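Local coordinates for protein NRD1 (Saccharomyces cerevisiae, PDB 3CLJ) that binds, through its CTD-interacting domain, the phosphorylated C-terminal domain of RNA polymerase II as part of the Nrd1-Nab3-Sen1 termination complex, at residues I68-L73 against S130-K135; L45-S50 against N95-V100. All blocks are in the same frame, centred on the assembly; numbering follows the deposited sequence.

Contact 1 (I68-L73 against S130-K135); sequences IGRAYL and SGLFQK
Leu132 loses the most surface here, 70 Å², followed by Leu73 with 60 Å² and Arg70 with 42 Å², so two leucines and the stem of an arginine carry most of the contact. Leu132 points at helix 58-77, its CG anti to the backbone N (chi1 -169°), and its two methyls divide the work. CD1 rests against the backbone of the helix, 3.6 Å from Gly69 O, a carbonyl already engaged by Leu73 N. Leu132 CD2 lies 4.0 Å from Arg70 CG, and the two side chains cross at about a right angle. Gly69 lets the leucine come this close: a CB built there would sit 3.1 Å from Leu132 CD2.

One turn further on, Leu73 also has its CG anti to the backbone N (chi1 -177°) and reaches the loop through CD2 alone. That methyl lies 3.6 Å from Ser130 O and 4.0 Å from Leu132 CB, so it covers both the peptide at the helix end and the root of the leucine. Ser130 O is itself bound by Arg77.

The extended chi2 of Arg70 carries CD to 3.4 Å from Ser130 OG, a van der Waals contact between a methylene and a hydroxyl oxygen that is hydrogen-bonded to Ile126 O. The bend at chi3 then turns the guanidinium aside, where NE forms a salt bridge with Asp66.

Gly131 ends helix 114-130 with a positive phi of 85°, where a CB would jam against the preceding carbonyl, and a type II beta turn runs from it to Gln134. The contact thus docks a glycine-terminated helix end and its turn on a neighbouring helix of the all-helical CID fold.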
ATOM      1  N   ILE A  68       4.762   4.055   1.259  1.00 43.53           N
ATOM      2  CA  ILE A  68       5.327   3.646   2.505  1.00 43.80           C
ATOM      3  C   ILE A  68       6.169   2.366   2.280  1.00 43.34           C
ATOM      4  O   ILE A  68       7.321   2.270   2.740  1.00 43.34           O
ATOM      5  CB  ILE A  68       4.204   3.476   3.576  1.00 44.68           C
ATOM      6  CG1 ILE A  68       3.713   4.864   4.024  1.00 43.29           C
ATOM      7  CG2 ILE A  68       4.717   2.616   4.804  1.00 43.21           C
ATOM      8  CD1 ILE A  68       2.439   4.804   4.976  1.00 43.97           C
ATOM      9  N   GLY A  69       5.626   1.417   1.522  1.00 42.12           N
ATOM     10  CA  GLY A  69       6.377   0.230   1.227  1.00 42.38           C
ATOM     11  C   GLY A  69       7.717   0.428   0.579  1.00 42.39           C
ATOM     12  O   GLY A  69       8.700  -0.228   0.993  1.00 43.14           O
ATOM     13  N   ARG A  70       7.796   1.323  -0.443  1.00 42.87           N
ATOM     14  CA  ARG A  70       9.062   1.514  -1.164  1.00 41.17           C
ATOM     15  C   ARG A  70       9.965   2.436  -0.343  1.00 40.99           C
ATOM     16  O   ARG A  70      11.174   2.303  -0.427  1.00 40.55           O
ATOM     17  CB  ARG A  70       8.929   1.977  -2.649  1.00 41.35           C
ATOM     18  CG  ARG A  70       8.515   0.874  -3.704  1.00 40.20           C
ATOM     19  CD  ARG A  70       8.523   1.358  -5.244  1.00 41.72           C
ATOM     20  NE  ARG A  70       7.625   2.506  -5.385  1.00 42.69           N
ATOM     21  CZ  ARG A  70       7.996   3.787  -5.405  1.00 43.12           C
ATOM     22  NH1 ARG A  70       9.284   4.144  -5.388  1.00 43.88           N
ATOM     23  NH2 ARG A  70       7.059   4.714  -5.410  1.00 43.86           N
ATOM     24  N   ALA A  71       9.382   3.324   0.480  1.00 41.36           N
ATOM     25  CA  ALA A  71      10.205   4.143   1.416  1.00 42.34           C
ATOM     26  C   ALA A  71      10.923   3.249   2.454  1.00 41.14           C
ATOM     27  O   ALA A  71      12.117   3.394   2.700  1.00 42.19           O
ATOM     28  CB  ALA A  71       9.391   5.243   2.102  1.00 41.27           C
ATOM     29  N   TYR A  72      10.196   2.289   2.991  1.00 41.40           N
ATOM     30  CA  TYR A  72      10.724   1.349   3.985  1.00 41.30           C
ATOM     31  C   TYR A  72      11.740   0.433   3.350  1.00 41.20           C
ATOM     32  O   TYR A  72      12.759   0.136   3.960  1.00 40.56           O
ATOM     33  CB  TYR A  72       9.562   0.544   4.585  1.00 41.00           C
ATOM     34  CG  TYR A  72       8.907   1.195   5.785  1.00 42.02           C
ATOM     35  CD1 TYR A  72       9.206   2.503   6.156  1.00 40.78           C
ATOM     36  CD2 TYR A  72       7.937   0.518   6.518  1.00 41.38           C
ATOM     37  CE1 TYR A  72       8.589   3.107   7.282  1.00 43.02           C
ATOM     38  CE2 TYR A  72       7.322   1.121   7.665  1.00 44.06           C
ATOM     39  CZ  TYR A  72       7.654   2.404   8.053  1.00 43.59           C
ATOM     40  OH  TYR A  72       7.080   2.986   9.212  1.00 41.09           O
ATOM     41  N   LEU A  73      11.433  -0.022   2.129  1.00 42.82           N
ATOM     42  CA  LEU A  73      12.335  -0.842   1.290  1.00 44.07           C
ATOM     43  C   LEU A  73      13.640  -0.127   1.038  1.00 45.67           C
ATOM     44  O   LEU A  73      14.704  -0.762   1.008  1.00 45.61           O
ATOM     45  CB  LEU A  73      11.684  -1.261  -0.057  1.00 43.24           C
ATOM     46  CG  LEU A  73      12.490  -2.172  -1.005  1.00 43.91           C
ATOM     47  CD1 LEU A  73      12.875  -3.495  -0.317  1.00 45.95           C
ATOM     48  CD2 LEU A  73      11.797  -2.439  -2.333  1.00 44.95           C
ATOM     49  N   SER A 130      11.279  -2.896  -8.619  1.00 51.41           N
ATOM     50  CA  SER A 130      11.851  -2.510  -7.299  1.00 51.64           C
ATOM     51  C   SER A 130      12.290  -3.628  -6.375  1.00 51.14           C
ATOM     52  O   SER A 130      13.135  -3.400  -5.486  1.00 50.78           O
ATOM     53  CB  SER A 130      10.831  -1.680  -6.503  1.00 51.79           C
ATOM     54  OG  SER A 130      10.569  -0.475  -7.209  1.00 57.64           O
ATOM     55  N   GLY A 131      11.691  -4.815  -6.537  1.00 49.43           N
ATOM     56  CA  GLY A 131      11.892  -5.872  -5.574  1.00 48.21           C
ATOM     57  C   GLY A 131      10.932  -5.762  -4.395  1.00 48.02           C
ATOM     58  O   GLY A 131      11.111  -6.467  -3.410  1.00 50.03           O
ATOM     59  N   LEU A 132       9.916  -4.904  -4.476  1.00 46.58           N
ATOM     60  CA  LEU A 132       8.890  -4.854  -3.427  1.00 47.00           C
ATOM     61  C   LEU A 132       7.940  -6.080  -3.611  1.00 46.62           C
ATOM     62  O   LEU A 132       7.324  -6.253  -4.681  1.00 47.82           O
ATOM     63  CB  LEU A 132       8.094  -3.515  -3.398  1.00 46.51           C
ATOM     64  CG  LEU A 132       7.189  -3.311  -2.150  1.00 46.73           C
ATOM     65  CD1 LEU A 132       8.042  -3.244  -0.835  1.00 41.39           C
ATOM     66  CD2 LEU A 132       6.283  -2.107  -2.314  1.00 46.76           C
ATOM     67  N   PHE A 133       7.894  -6.922  -2.593  1.00 43.65           N
ATOM     68  CA  PHE A 133       7.076  -8.143  -2.595  1.00 44.21           C
ATOM     69  C   PHE A 133       7.649  -9.217  -3.542  1.00 43.40           C
ATOM     70  O   PHE A 133       6.900  -9.964  -4.178  1.00 44.11           O
ATOM     71  CB  PHE A 133       5.571  -7.856  -2.856  1.00 42.81           C
ATOM     72  CG  PHE A 133       5.014  -6.672  -2.074  1.00 43.35           C
ATOM     73  CD1 PHE A 133       4.331  -5.649  -2.705  1.00 41.73           C
ATOM     74  CD2 PHE A 133       5.236  -6.561  -0.698  1.00 44.75           C
ATOM     75  CE1 PHE A 133       3.789  -4.550  -1.959  1.00 44.50           C
ATOM     76  CE2 PHE A 133       4.726  -5.472   0.023  1.00 43.45           C
ATOM     77  CZ  PHE A 133       4.013  -4.480  -0.597  1.00 39.38           C
ATOM     78  N   GLN A 134       8.970  -9.309  -3.608  1.00 42.42           N
ATOM     79  CA  GLN A 134       9.628 -10.254  -4.497  1.00 41.92           C
ATOM     80  C   GLN A 134       9.384 -11.738  -4.154  1.00 40.52           C
ATOM     81  O   GLN A 134       9.562 -12.613  -5.007  1.00 39.06           O
ATOM     82  CB  GLN A 134      11.129  -9.924  -4.645  1.00 43.13           C
ATOM     83  CG  GLN A 134      12.009  -9.942  -3.378  1.00 46.72           C
ATOM     84  CD  GLN A 134      12.356 -11.314  -2.801  1.00 52.37           C
ATOM     85  OE1 GLN A 134      12.667 -12.289  -3.519  1.00 55.56           O
ATOM     86  NE2 GLN A 134      12.349 -11.383  -1.469  1.00 55.65           N
ATOM     87  N   LYS A 135       8.993 -12.022  -2.906  1.00 40.28           N
ATOM     88  CA  LYS A 135       8.782 -13.389  -2.462  1.00 40.88           C
ATOM     89  C   LYS A 135       7.434 -13.911  -3.009  1.00 39.15           C
ATOM     90  O   LYS A 135       7.212 -15.126  -3.091  1.00 39.39           O
ATOM     91  CB  LYS A 135       8.671 -13.474  -0.931  1.00 41.54           C
ATOM     92  CG  LYS A 135       9.953 -13.387  -0.153  1.00 47.50           C
ATOM     93  CD  LYS A 135       9.638 -13.596   1.325  1.00 54.66           C
ATOM     94  CE  LYS A 135      10.895 -13.450   2.184  1.00 58.68           C
ATOM     95  NZ  LYS A 135      10.786 -14.270   3.436  1.00 61.40           N
TER

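Contact 2 (L45-S50 against N95-V100); sequences LIIDYS and NTLGEV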
ATOM      1  N   LEU A  45      -3.147  -0.326  10.098  1.00 46.02           N
ATOM      2  CA  LEU A  45      -4.091   0.677   9.629  1.00 47.54           C
ATOM      3  C   LEU A  45      -4.184   0.855   8.115  1.00 46.50           C
ATOM      4  O   LEU A  45      -5.297   0.943   7.580  1.00 46.46           O
ATOM      5  CB  LEU A  45      -3.954   2.013  10.369  1.00 48.26           C
ATOM      6  CG  LEU A  45      -5.018   3.094  10.058  1.00 51.09           C
ATOM      7  CD1 LEU A  45      -6.489   2.610  10.344  1.00 52.09           C
ATOM      8  CD2 LEU A  45      -4.738   4.432  10.840  1.00 49.96           C
ATOM      9  N   ILE A  46      -3.040   0.893   7.415  1.00 46.50           N
ATOM     10  CA  ILE A  46      -3.054   1.113   5.979  1.00 45.02           C
ATOM     11  C   ILE A  46      -3.543  -0.134   5.241  1.00 44.25           C
ATOM     12  O   ILE A  46      -4.142  -0.023   4.192  1.00 45.33           O
ATOM     13  CB  ILE A  46      -1.699   1.724   5.421  1.00 45.93           C
ATOM     14  CG1 ILE A  46      -0.553   0.692   5.331  1.00 42.74           C
ATOM     15  CG2 ILE A  46      -1.340   3.045   6.199  1.00 41.48           C
ATOM     16  CD1 ILE A  46       0.765   1.218   4.692  1.00 45.17           C
ATOM     17  N   ILE A  47      -3.245  -1.300   5.788  1.00 43.50           N
ATOM     18  CA  ILE A  47      -3.815  -2.593   5.320  1.00 42.91           C
ATOM     19  C   ILE A  47      -5.340  -2.571   5.407  1.00 42.56           C
ATOM     20  O   ILE A  47      -6.050  -2.909   4.449  1.00 43.47           O
ATOM     21  CB  ILE A  47      -3.233  -3.793   6.113  1.00 42.51           C
ATOM     22  CG1 ILE A  47      -1.740  -3.998   5.723  1.00 41.46           C
ATOM     23  CG2 ILE A  47      -4.009  -5.077   5.804  1.00 41.58           C
ATOM     24  CD1 ILE A  47      -0.986  -5.018   6.573  1.00 40.40           C
ATOM     25  N   ASP A  48      -5.834  -2.140   6.564  1.00 42.51           N
ATOM     26  CA  ASP A  48      -7.254  -2.106   6.840  1.00 42.66           C
ATOM     27  C   ASP A  48      -7.957  -1.012   6.030  1.00 42.58           C
ATOM     28  O   ASP A  48      -9.116  -1.167   5.626  1.00 42.91           O
ATOM     29  CB  ASP A  48      -7.466  -1.950   8.355  1.00 41.49           C
ATOM     30  CG  ASP A  48      -7.117  -3.239   9.134  1.00 42.35           C
ATOM     31  OD1 ASP A  48      -7.059  -4.325   8.516  1.00 44.23           O
ATOM     32  OD2 ASP A  48      -6.983  -3.214  10.392  1.00 42.06           O
ATOM     33  N   TYR A  49      -7.268   0.100   5.814  1.00 42.74           N
ATOM     34  CA  TYR A  49      -7.805   1.133   4.962  1.00 44.15           C
ATOM     35  C   TYR A  49      -8.051   0.549   3.539  1.00 44.09           C
ATOM     36  O   TYR A  49      -9.105   0.755   2.946  1.00 44.69           O
ATOM     37  CB  TYR A  49      -6.835   2.340   4.877  1.00 43.19           C
ATOM     38  CG  TYR A  49      -7.376   3.335   3.910  1.00 44.62           C
ATOM     39  CD1 TYR A  49      -8.521   4.097   4.241  1.00 45.08           C
ATOM     40  CD2 TYR A  49      -6.822   3.464   2.625  1.00 44.81           C
ATOM     41  CE1 TYR A  49      -9.061   5.014   3.313  1.00 45.85           C
ATOM     42  CE2 TYR A  49      -7.315   4.374   1.725  1.00 38.32           C
ATOM     43  CZ  TYR A  49      -8.476   5.108   2.049  1.00 44.06           C
ATOM     44  OH  TYR A  49      -9.019   5.975   1.122  1.00 46.03           O
ATOM     45  N   SER A  50      -7.069  -0.160   3.015  1.00 42.72           N
ATOM     46  CA  SER A  50      -7.224  -0.901   1.744  1.00 44.20           C
ATOM     47  C   SER A  50      -8.426  -1.861   1.708  1.00 43.32           C
ATOM     48  O   SER A  50      -9.146  -1.975   0.706  1.00 42.51           O
ATOM     49  CB  SER A  50      -5.928  -1.690   1.430  1.00 42.02           C
ATOM     50  OG  SER A  50      -5.888  -2.070   0.058  1.00 46.01           O
ATOM     51  N   ASN A  95       7.336  -7.324   5.483  1.00 45.55           N
ATOM     52  CA  ASN A  95       6.906  -8.710   5.587  1.00 45.71           C
ATOM     53  C   ASN A  95       5.434  -8.811   5.821  1.00 44.27           C
ATOM     54  O   ASN A  95       4.791  -9.595   5.159  1.00 44.62           O
ATOM     55  CB  ASN A  95       7.703  -9.480   6.667  1.00 46.88           C
ATOM     56  CG  ASN A  95       9.021  -9.998   6.131  1.00 51.35           C
ATOM     57  OD1 ASN A  95       9.168 -10.166   4.899  1.00 57.11           O
ATOM     58  ND2 ASN A  95      10.007 -10.237   7.033  1.00 55.37           N
ATOM     59  N   THR A  96       4.908  -7.953   6.699  1.00 43.40           N
ATOM     60  CA  THR A  96       3.464  -7.874   6.997  1.00 44.30           C
ATOM     61  C   THR A  96       2.637  -7.527   5.749  1.00 43.90           C
ATOM     62  O   THR A  96       1.622  -8.154   5.485  1.00 44.15           O
ATOM     63  CB  THR A  96       3.193  -6.851   8.116  1.00 44.54           C
ATOM     64  OG1 THR A  96       3.935  -7.242   9.269  1.00 42.01           O
ATOM     65  CG2 THR A  96       1.699  -6.753   8.514  1.00 45.21           C
ATOM     66  N   LEU A  97       3.089  -6.519   5.011  1.00 43.11           N
ATOM     67  CA  LEU A  97       2.453  -6.099   3.807  1.00 43.46           C
ATOM     68  C   LEU A  97       2.500  -7.224   2.798  1.00 43.81           C
ATOM     69  O   LEU A  97       1.465  -7.549   2.209  1.00 44.08           O
ATOM     70  CB  LEU A  97       3.111  -4.844   3.238  1.00 41.86           C
ATOM     71  CG  LEU A  97       2.903  -3.521   3.953  1.00 44.32           C
ATOM     72  CD1 LEU A  97       3.924  -2.468   3.456  1.00 40.64           C
ATOM     73  CD2 LEU A  97       1.431  -3.044   3.806  1.00 42.12           C
ATOM     74  N   GLY A  98       3.693  -7.788   2.578  1.00 43.86           N
ATOM     75  CA  GLY A  98       3.832  -8.933   1.682  1.00 44.21           C
ATOM     76  C   GLY A  98       2.888 -10.095   2.022  1.00 44.02           C
ATOM     77  O   GLY A  98       2.363 -10.760   1.086  1.00 45.17           O
ATOM     78  N   GLU A  99       2.655 -10.373   3.320  1.00 44.34           N
ATOM     79  CA  GLU A  99       1.723 -11.453   3.659  0.50 44.49           C
ATOM     80  C   GLU A  99       0.241 -11.204   3.279  1.00 44.14           C
ATOM     81  O   GLU A  99      -0.499 -12.146   3.125  1.00 43.76           O
ATOM     82  CB  GLU A  99       1.909 -11.955   5.101  0.50 45.21           C
ATOM     83  CG  GLU A  99       3.274 -12.666   5.364  0.50 46.97           C
ATOM     84  CD  GLU A  99       3.587 -13.803   4.372  0.50 51.64           C
ATOM     85  OE1 GLU A  99       2.929 -14.869   4.445  0.50 51.37           O
ATOM     86  OE2 GLU A  99       4.491 -13.621   3.511  0.50 52.60           O
ATOM     87  N   VAL A 100      -0.180  -9.949   3.083  1.00 43.32           N
ATOM     88  CA  VAL A 100      -1.561  -9.640   2.670  1.00 43.81           C
ATOM     89  C   VAL A 100      -1.705  -9.020   1.281  1.00 43.63           C
ATOM     90  O   VAL A 100      -2.831  -8.820   0.839  1.00 43.70           O
ATOM     91  CB  VAL A 100      -2.317  -8.690   3.670  1.00 42.92           C
ATOM     92  CG1 VAL A 100      -2.452  -9.387   5.080  1.00 48.72           C
ATOM     93  CG2 VAL A 100      -1.625  -7.335   3.692  1.00 42.96           C
TER
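From its CB, Ile47 divides into a branch that serves one neighbour and a chain that serves three. CG2, anti to the backbone N, lies 3.9 Å from Val100 CG2. CG1, anti to the carbonyl carbon (chi1 -70°), passes Leu97 CD2 at 3.8 Å, the two side chains crossing obliquely, and also touches Val100 CG2 at 3.9 Å. The extended chi2 of 172° then carries CD1 onward between Thr96 CG2, 3.7 Å away, and Val100 CG2 at 3.8 Å. Thr96 crosses this tip at about a right angle, whereas Val100 meets Ile47 tip to tip. The supporting backbones belong to helices 39-52 and 90-111 of the CID domain, a right-handed helical array; locally they run nearly parallel, with a signed crossing angle of -21° and axes 11.0 Å apart. Because Ile47 supplies the touching atoms for all three of these neighbours, an alanine here would remove CG1, CG2 and CD1 and would probably loosen the packing between the two helices. The methyl of Thr96 faces the isoleucine while its OG1 is bonded to His92 O, one turn back. Towards helix 58-77, Ile46 CD1 adds a looser touch on Leu97 CD2, 4.4 Å away.

From the N terminus, the chain first supplies 45-50 on helix 39-52, then 68-73 on helix 58-77, then 95-100 on helix 90-111, and last 130-135, the end of helix 114-130 and the turn after it. Contact 2 closes at the third of these and contact 1 at the fourth, so the two loops cross instead of nesting. Their centres are about 13 Å apart, yet they touch directly. Phe133 CE2 packs 3.6 Å from Gly98 N, and Ile68 CD1 lies 4.0 Å from Ile46 CD1. Helix 58-77 thus forms one side of contact 1 and flanks contact 2, and together the contacts join three helices and the turn after helix 114-130 within one CID domain.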